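Local coordinates for cellulosomal scaffoldin adaptor protein B (Acetivibrio cellulolyticus, PDB 3FNK) that probably binds dockerin modules through its cohesin domains to build the cellulosome, this chain being one type II cohesin module of the longer scaffoldin, at residues G82-G87 against S101-E106; S72-V77 against T117-V122; V62-S67 against G87-S92. One frame throughout, in Å; residues are numbered along the deposited sequence. Where two conformers were deposited one is given.

How the contacts relate
The three contacts sit in one cohesin module. Contact 1 pairs strand 83-87 with strand 95-102 in one sheet, contact 2 brings loop 72-77 against strand 118-127 of the other, and contact 3 joins the loop 62-67 to the chain just past strand 83-87. Contacts 1 and 2, with centres about 13 Å apart, meet where Tyr-102 OH lies 3.1 Å from Leu-76 CA and Pro-83 CB lies 3.3 Å from Leu-76 O. Contacts 1 and 3 share Gly-87, although their centres are about 21 Å apart. Contact 3 approaches contact 2 through Tyr-64 OH, 3.7 Å from Val-122 O. The sheet of contact 1 probably provides the dockerin-binding face, as in known cohesin complexes.

Contact 1. Residues G82-G87 against S101-E106; sequences GPIVQG and SYTALE
Gly-82 O is gripped twice by Thr-103: OG1 donates from 2.6 Å, in the carbonyl plane and on a lone pair, while the backbone N of Thr-103 adds a weak, bent bond to Gly-82 O at 3.0 Å. OG1 comes within range because it sits between the backbone N and the carbonyl carbon of its own residue (chi1 50°). Gly-82, with a positive phi, has no CB, and this absence leaves room for that hydroxyl. Two residue pairs further, Ile-84 and Ser-101 form an antiparallel hydrogen-bonded pair, with Ile-84 N to Ser-101 O at 2.9 Å and Ser-101 N to Ile-84 O at 3.0 Å, each donor nearly in line with the C=O it meets. Ser-101 O also receives a CA-H...O contact from Pro-83 CA at 3.2 Å. The side chains of Ile-84 and Ser-101 share one face of the sheet; those of Pro-83 and Tyr-102 share the other. There the proline ring meets the edge of the tyrosine ring: Pro-83 CB is 3.9 Å from Tyr-102 CD2, and Pro-83 N lies in the plane of the ring. Tyr-102 OH is hydrogen-bonded to Glu-115 OE1 and Ser-78 N, and Tyr-81 and Tyr-108 make edge-to-face stacks with its ring. The pairing marks the open end of the beta hairpin of strands 83-87 and 95-102 in the cohesin jelly-roll sandwich, just before helix 105-111.

Contact 2. Residues S72-V77 against T117-V122; sequences SGELLV and TGTLAV
Gly-73 and Leu-75 approach Leu-120 and Thr-119 at a classic beta bulge, in which Leu-120 and Ala-121 of strand 118-127 both face Val-31 on the neighbouring strand. A water bridges loop and strand: it accepts from Gly-73 N at 2.7 Å and donates to Leu-120 O at 2.7 Å and to Leu-75 O. Next to it, Glu-74 and Thr-119 are joined by two reciprocal bonds, each from a backbone N to the other's side chain. Glu-74 N donates to Thr-119 OG1 at 3.0 Å, and Thr-119 N returns a bond to Glu-74 OE1 at 3.1 Å, meeting the carboxylate from 45° above its plane. Glu-74 CG is anti to the carbonyl carbon (chi1 -51°) and lies against Thr-119 OG1, with the chain extended beyond it. A backbone bond from Leu-75 N to Thr-119 O, 3.0 Å long, closes the set. Among the apolar groups, Leu-75 CD1 rests on Gly-118 N at 3.7 Å and on Leu-120 CD2 at 3.9 Å. Leu-120 continues inward onto Phe-39 and Tyr-42, joining the loop to the core of the cohesin sandwich. Side-chain and water bonds thus supplement the backbone bond of Leu-75 N across the contact: the water has one donor and two acceptors among the backbone groups, and the amide of Thr-119 may help steady the charge of Glu-74.

Contact 3. Residues V62-S67 against G87-S92; sequences VAYTNS and GVHKIS
Asn-66 and His-89 carry a partly buried loop-to-loop contact between the chain that separates strands 53-56 and 71-72 and the end of strand 83-87 with the loop that follows it. Asn-66 offers two acceptors. Its backbone O receives His-89 N at 2.8 Å in an almost straight bond (176° at the hydrogen), the donor standing above the carbonyl plane; its OD1 receives Ile-91 N at 2.9 Å, this time in the plane of the amide group. Asn-66 CG lies anti to the carbonyl carbon (chi1 -79°), over His-89 O, while ND2 donates to a water, 3.2 Å away, that also accepts from Ser-92 N. Within 62-67 the chain makes an ST turn: Thr-65 OG1 accepts from Ser-67 N at 3.0 Å. It belongs to the excursion between two short strands that both pair with strand 118-127, consistent with a beta flap of type II cohesins. Thr-65 O meets the His-89 ring at its edge, in plane, 3.2 Å from CD2, and Gly-87 C lies over one face, offset toward the rim. Hydrogen bonds of NE2 with Ser-68 O and of ND1 with Asn-97 N fix the imidazole's rotation. The Tyr-64 ring runs nearly parallel to it, at 12°, but is slid so far aside (centroids 6.0 Å apart) that the two barely overlap. Ile-91 CD1 packs on Tyr-64 CB at 3.7 Å and its side chain continues onto Ala-55 and Leu-96. Toward Gly-87, a second water accepts from Gly-87 N and donates to Ser-67 O at 3.0 Å.

Contact 1. Residues G82-G87 against S101-E106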
loop_
_atom_site.group_PDB
_atom_site.type_symbol
_atom_site.label_atom_id
_atom_site.label_comp_id
_atom_site.label_asym_id
_atom_site.label_seq_id
_atom_site.Cartn_x
_atom_site.Cartn_y
_atom_site.Cartn_z
ATOM N N GLY A 82 10.020 6.139 -15.797
ATOM C CA GLY A 82 10.144 7.320 -14.936
ATOM C C GLY A 82 9.232 7.287 -13.706
ATOM O O GLY A 82 8.350 8.127 -13.558
ATOM N N PRO A 83 9.435 6.313 -12.818
ATOM C CA PRO A 83 8.634 6.288 -11.574
ATOM C C PRO A 83 8.992 7.429 -10.590
ATOM O O PRO A 83 10.158 7.821 -10.466
ATOM C CB PRO A 83 8.978 4.927 -10.954
ATOM C CG PRO A 83 10.359 4.617 -11.483
ATOM C CD PRO A 83 10.357 5.178 -12.908
ATOM N N ILE A 84 7.974 7.998 -9.968
ATOM C CA ILE A 84 8.201 8.947 -8.913
ATOM C C ILE A 84 7.426 8.422 -7.685
ATOM O O ILE A 84 6.327 7.852 -7.830
ATOM C CB ILE A 84 7.840 10.384 -9.420
ATOM C CG1 ILE A 84 8.255 11.461 -8.430
ATOM C CG2 ILE A 84 6.368 10.504 -9.808
ATOM C CD1 ILE A 84 7.921 12.870 -8.938
ATOM N N VAL A 85 8.019 8.558 -6.497
ATOM C CA VAL A 85 7.396 8.033 -5.275
ATOM C C VAL A 85 7.447 9.112 -4.201
ATOM O O VAL A 85 8.446 9.856 -4.135
ATOM C CB VAL A 85 8.131 6.754 -4.815
ATOM C CG1 VAL A 85 9.629 7.022 -4.494
ATOM C CG2 VAL A 85 7.418 6.050 -3.665
ATOM N N GLN A 86 6.394 9.208 -3.378
ATOM C CA GLN A 86 6.342 10.179 -2.269
ATOM C C GLN A 86 5.528 9.627 -1.087
ATOM O O GLN A 86 4.531 8.925 -1.308
ATOM C CB GLN A 86 5.723 11.514 -2.720
ATOM C CG GLN A 86 5.963 12.696 -1.742
ATOM C CD GLN A 86 5.238 13.991 -2.131
ATOM O OE1 GLN A 86 4.577 14.087 -3.177
ATOM N NE2 GLN A 86 5.370 14.993 -1.286
ATOM N N GLY A 87 5.939 9.970 0.140
ATOM C CA GLY A 87 5.155 9.681 1.363
ATOM C C GLY A 87 4.830 10.958 2.105
ATOM O O GLY A 87 5.730 11.760 2.324
ATOM N N SER A 101 3.910 6.528 -9.037
ATOM C CA SER A 101 3.403 6.459 -10.418
ATOM C C SER A 101 4.539 6.467 -11.458
ATOM O O SER A 101 5.571 7.047 -11.223
ATOM C CB SER A 101 2.528 7.674 -10.767
ATOM O OG SER A 101 1.176 7.528 -10.379
ATOM N N TYR A 102 4.314 5.835 -12.609
ATOM C CA TYR A 102 5.098 6.112 -13.801
ATOM C C TYR A 102 4.704 7.466 -14.375
ATOM O O TYR A 102 3.525 7.846 -14.322
ATOM C CB TYR A 102 4.830 5.027 -14.831
ATOM C CG TYR A 102 5.520 3.702 -14.535
ATOM C CD1 TYR A 102 4.898 2.481 -14.836
ATOM C CD2 TYR A 102 6.780 3.667 -13.955
ATOM C CE1 TYR A 102 5.528 1.265 -14.587
ATOM C CE2 TYR A 102 7.415 2.455 -13.677
ATOM C CZ TYR A 102 6.799 1.250 -14.030
ATOM O OH TYR A 102 7.431 0.047 -13.751
ATOM N N THR A 103 5.670 8.178 -14.960
ATOM C CA THR A 103 5.404 9.475 -15.581
ATOM C C THR A 103 5.589 9.457 -17.107
ATOM O O THR A 103 4.934 10.240 -17.821
ATOM C CB THR A 103 6.326 10.593 -14.989
ATOM O OG1 THR A 103 7.684 10.158 -15.017
ATOM C CG2 THR A 103 5.928 10.914 -13.556
ATOM N N ALA A 104 6.463 8.575 -17.593
ATOM C CA ALA A 104 6.719 8.430 -19.041
ATOM C C ALA A 104 5.713 7.410 -19.632
ATOM O O ALA A 104 6.083 6.273 -20.015
ATOM C CB ALA A 104 8.190 7.974 -19.302
ATOM N N LEU A 105 4.443 7.810 -19.651
ATOM C CA LEU A 105 3.334 6.877 -19.948
ATOM C C LEU A 105 3.358 6.437 -21.389
ATOM O O LEU A 105 3.073 5.282 -21.694
ATOM C CB LEU A 105 1.992 7.527 -19.632
ATOM C CG LEU A 105 1.865 7.906 -18.144
ATOM C CD1 LEU A 105 0.460 8.400 -17.913
ATOM C CD2 LEU A 105 2.198 6.654 -17.261
ATOM N N GLU A 106 3.681 7.371 -22.289
ATOM C CA GLU A 106 3.817 7.013 -23.705
ATOM C C GLU A 106 4.837 5.874 -23.930
ATOM O O GLU A 106 4.527 4.910 -24.664
ATOM C CB GLU A 106 4.155 8.231 -24.548
ATOM C CG GLU A 106 3.970 7.979 -26.055
ATOM C CD GLU A 106 4.158 9.241 -26.825
ATOM O OE1 GLU A 106 5.007 10.068 -26.420
ATOM O OE2 GLU A 106 3.432 9.453 -27.810
#

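Contact 2. Residues S72-V77 against T117-V122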
loop_
_atom_site.group_PDB
_atom_site.type_symbol
_atom_site.label_atom_id
_atom_site.label_comp_id
_atom_site.label_asym_id
_atom_site.label_seq_id
_atom_site.Cartn_x
_atom_site.Cartn_y
_atom_site.Cartn_z
ATOM N N SER A 72 9.952 -0.418 -2.127
ATOM C CA SER A 72 9.372 -0.740 -3.424
ATOM C C SER A 72 8.952 -2.199 -3.558
ATOM O O SER A 72 9.552 -3.069 -2.926
ATOM C CB SER A 72 10.365 -0.423 -4.546
ATOM O OG SER A 72 10.321 0.955 -4.906
ATOM N N GLY A 73 7.957 -2.444 -4.417
ATOM C CA GLY A 73 7.535 -3.799 -4.797
ATOM C C GLY A 73 8.095 -4.260 -6.128
ATOM O O GLY A 73 9.133 -3.772 -6.569
ATOM N N GLU A 74 7.413 -5.214 -6.754
ATOM C CA GLU A 74 7.780 -5.742 -8.055
ATOM C C GLU A 74 7.302 -4.813 -9.133
ATOM O O GLU A 74 7.845 -4.831 -10.222
ATOM C CB GLU A 74 7.085 -7.091 -8.330
ATOM C CG GLU A 74 7.240 -8.118 -7.225
ATOM C CD GLU A 74 6.151 -9.211 -7.261
ATOM O OE1 GLU A 74 4.964 -8.958 -7.632
ATOM O OE2 GLU A 74 6.513 -10.337 -6.871
ATOM N N LEU A 75 6.244 -4.046 -8.883
ATOM C CA LEU A 75 5.716 -3.165 -9.946
ATOM C C LEU A 75 6.211 -1.722 -9.775
ATOM O O LEU A 75 6.613 -1.346 -8.679
ATOM C CB LEU A 75 4.181 -3.195 -9.995
ATOM C CG LEU A 75 3.529 -4.599 -10.084
ATOM C CD1 LEU A 75 2.006 -4.456 -10.257
ATOM C CD2 LEU A 75 4.144 -5.463 -11.231
ATOM N N LEU A 76 6.146 -0.929 -10.848
ATOM C CA LEU A 76 6.490 0.497 -10.782
ATOM C C LEU A 76 7.994 0.767 -10.530
ATOM O O LEU A 76 8.378 1.846 -10.036
ATOM C CB LEU A 76 5.611 1.188 -9.716
ATOM C CG LEU A 76 4.082 1.093 -9.921
ATOM C CD1 LEU A 76 3.311 1.858 -8.812
ATOM C CD2 LEU A 76 3.664 1.581 -11.311
ATOM N N VAL A 77 8.833 -0.229 -10.843
ATOM C CA VAL A 77 10.290 -0.073 -10.737
ATOM C C VAL A 77 11.036 -0.115 -12.066
ATOM O O VAL A 77 12.280 -0.168 -12.078
ATOM C CB VAL A 77 10.947 -1.085 -9.739
ATOM C CG1 VAL A 77 10.532 -0.774 -8.351
ATOM C CG2 VAL A 77 10.572 -2.523 -10.091
ATOM N N THR A 117 -0.641 -7.105 -12.080
ATOM C CA THR A 117 -0.710 -7.934 -10.886
ATOM C C THR A 117 0.648 -7.985 -10.210
ATOM O O THR A 117 1.629 -8.285 -10.850
ATOM C CB THR A 117 -1.181 -9.370 -11.239
ATOM O OG1 THR A 117 -2.486 -9.295 -11.828
ATOM C CG2 THR A 117 -1.246 -10.248 -9.953
ATOM N N GLY A 118 0.692 -7.683 -8.916
ATOM C CA GLY A 118 1.922 -7.742 -8.180
ATOM C C GLY A 118 1.962 -6.819 -6.981
ATOM O O GLY A 118 0.988 -6.126 -6.646
ATOM N N THR A 119 3.112 -6.796 -6.333
ATOM C CA THR A 119 3.243 -5.973 -5.136
ATOM C C THR A 119 3.661 -4.527 -5.512
ATOM O O THR A 119 4.393 -4.308 -6.486
ATOM C CB THR A 119 4.259 -6.577 -4.170
ATOM O OG1 THR A 119 5.510 -6.637 -4.842
ATOM C CG2 THR A 119 3.821 -8.001 -3.767
ATOM N N LEU A 120 3.201 -3.584 -4.687
ATOM C CA LEU A 120 3.345 -2.149 -4.919
ATOM C C LEU A 120 4.264 -1.456 -3.935
ATOM O O LEU A 120 4.912 -0.476 -4.278
ATOM C CB LEU A 120 1.964 -1.452 -4.857
ATOM C CG LEU A 120 0.885 -1.873 -5.868
ATOM C CD1 LEU A 120 -0.250 -0.887 -5.783
ATOM C CD2 LEU A 120 1.432 -1.926 -7.289
ATOM N N ALA A 121 4.292 -1.956 -2.702
ATOM C CA ALA A 121 4.854 -1.216 -1.601
ATOM C C ALA A 121 4.880 -2.062 -0.339
ATOM O O ALA A 121 3.909 -2.821 -0.026
ATOM C CB ALA A 121 4.040 0.041 -1.361
ATOM N N VAL A 122 5.982 -1.917 0.392
ATOM C CA VAL A 122 6.161 -2.591 1.665
ATOM C C VAL A 122 6.446 -1.563 2.755
ATOM O O VAL A 122 7.315 -0.690 2.623
ATOM C CB VAL A 122 7.292 -3.624 1.629
ATOM C CG1 VAL A 122 7.262 -4.485 2.902
ATOM C CG2 VAL A 122 7.207 -4.494 0.403
HETATM O O HOH W 1 6.984 -0.530 -6.068
#

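Contact 3. Residues V62-S67 against G87-S92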
loop_
_atom_site.group_PDB
_atom_site.type_symbol
_atom_site.label_atom_id
_atom_site.label_comp_id
_atom_site.label_asym_id
_atom_site.label_seq_id
_atom_site.Cartn_x
_atom_site.Cartn_y
_atom_site.Cartn_z
ATOM N N VAL A 62 14.065 1.254 11.144
ATOM C CA VAL A 62 14.093 2.660 11.506
ATOM C C VAL A 62 12.726 3.325 11.314
ATOM O O VAL A 62 12.049 3.154 10.282
ATOM C CB VAL A 62 15.284 3.460 10.859
ATOM C CG1 VAL A 62 15.224 3.458 9.330
ATOM C CG2 VAL A 62 15.312 4.882 11.399
ATOM N N ALA A 63 12.336 4.065 12.356
ATOM C CA ALA A 63 11.083 4.768 12.439
ATOM C C ALA A 63 10.813 5.625 11.185
ATOM O O ALA A 63 11.707 6.325 10.713
ATOM C CB ALA A 63 11.083 5.612 13.664
ATOM N N TYR A 64 9.595 5.545 10.645
ATOM C CA TYR A 64 9.167 6.443 9.563
ATOM C C TYR A 64 9.003 7.843 10.142
ATOM O O TYR A 64 8.578 7.975 11.296
ATOM C CB TYR A 64 7.796 6.031 8.987
ATOM C CG TYR A 64 7.804 5.035 7.852
ATOM C CD1 TYR A 64 8.946 4.325 7.510
ATOM C CD2 TYR A 64 6.637 4.778 7.140
ATOM C CE1 TYR A 64 8.928 3.391 6.467
ATOM C CE2 TYR A 64 6.610 3.836 6.091
ATOM C CZ TYR A 64 7.744 3.165 5.765
ATOM O OH TYR A 64 7.714 2.255 4.748
ATOM N N THR A 65 9.308 8.866 9.328
ATOM C CA THR A 65 8.916 10.272 9.578
ATOM C C THR A 65 7.725 10.598 8.700
ATOM O O THR A 65 7.272 9.753 7.926
ATOM C CB THR A 65 10.009 11.292 9.161
ATOM O OG1 THR A 65 10.014 11.423 7.732
ATOM C CG2 THR A 65 11.384 10.877 9.634
ATOM N N ASN A 66 7.236 11.831 8.788
ATOM C CA ASN A 66 6.104 12.227 7.979
ATOM C C ASN A 66 6.367 12.310 6.458
ATOM O O ASN A 66 5.451 12.631 5.673
ATOM C CB ASN A 66 5.478 13.496 8.530
ATOM C CG ASN A 66 4.602 13.217 9.737
ATOM O OD1 ASN A 66 4.029 12.125 9.881
ATOM N ND2 ASN A 66 4.476 14.194 10.592
ATOM N N SER A 67 7.589 11.971 6.055
ATOM C CA SER A 67 7.945 12.027 4.656
ATOM C C SER A 67 8.623 10.735 4.170
ATOM O O SER A 67 9.061 10.659 3.016
ATOM C CB SER A 67 8.821 13.280 4.367
ATOM O OG SER A 67 10.116 13.144 4.973
ATOM N N GLY A 87 5.939 9.970 0.140
ATOM C CA GLY A 87 5.155 9.681 1.363
ATOM C C GLY A 87 4.830 10.958 2.105
ATOM O O GLY A 87 5.730 11.760 2.324
ATOM N N VAL A 88 3.546 11.180 2.408
ATOM C CA VAL A 88 3.081 12.307 3.199
ATOM C C VAL A 88 2.183 11.798 4.356
ATOM O O VAL A 88 0.972 11.578 4.187
ATOM C CB VAL A 88 2.336 13.390 2.364
ATOM C CG1 VAL A 88 1.996 14.572 3.243
ATOM C CG2 VAL A 88 3.195 13.877 1.208
ATOM N N HIS A 89 2.799 11.635 5.521
ATOM C CA HIS A 89 2.182 10.957 6.667
ATOM C C HIS A 89 1.798 11.880 7.814
ATOM O O HIS A 89 2.164 13.068 7.840
ATOM C CB HIS A 89 3.137 9.883 7.158
ATOM C CG HIS A 89 3.759 9.099 6.044
ATOM N ND1 HIS A 89 3.029 8.652 4.958
ATOM C CD2 HIS A 89 5.036 8.685 5.840
ATOM C CE1 HIS A 89 3.833 7.989 4.144
ATOM N NE2 HIS A 89 5.050 7.993 4.652
ATOM N N LYS A 90 1.038 11.322 8.748
ATOM C CA LYS A 90 0.695 11.991 9.994
ATOM C C LYS A 90 0.850 10.934 11.070
ATOM O O LYS A 90 -0.143 10.369 11.556
ATOM C CB LYS A 90 -0.743 12.504 9.926
ATOM C CG LYS A 90 -0.911 13.990 9.871
ATOM C CD LYS A 90 -1.006 14.521 11.291
ATOM C CE LYS A 90 -1.998 15.663 11.376
ATOM N NZ LYS A 90 -1.970 16.245 12.762
ATOM N N ILE A 91 2.099 10.649 11.411
ATOM C CA ILE A 91 2.474 9.490 12.217
ATOM C C ILE A 91 1.845 9.507 13.614
ATOM O O ILE A 91 1.594 8.459 14.205
ATOM C CB ILE A 91 4.009 9.406 12.325
ATOM C CG1 ILE A 91 4.596 9.132 10.952
ATOM C CG2 ILE A 91 4.442 8.335 13.290
ATOM C CD1 ILE A 91 5.025 7.716 10.734
ATOM N N SER A 92 1.574 10.701 14.117
ATOM C CA SER A 92 1.061 10.862 15.455
ATOM C C SER A 92 -0.424 10.553 15.470
ATOM O O SER A 92 -0.963 10.215 16.517
ATOM C CB SER A 92 1.309 12.279 15.970
ATOM O OG SER A 92 0.511 13.223 15.267
HETATM O O HOH W 2 2.386 13.623 12.976
HETATM O O HOH W 3 8.181 12.054 0.483
#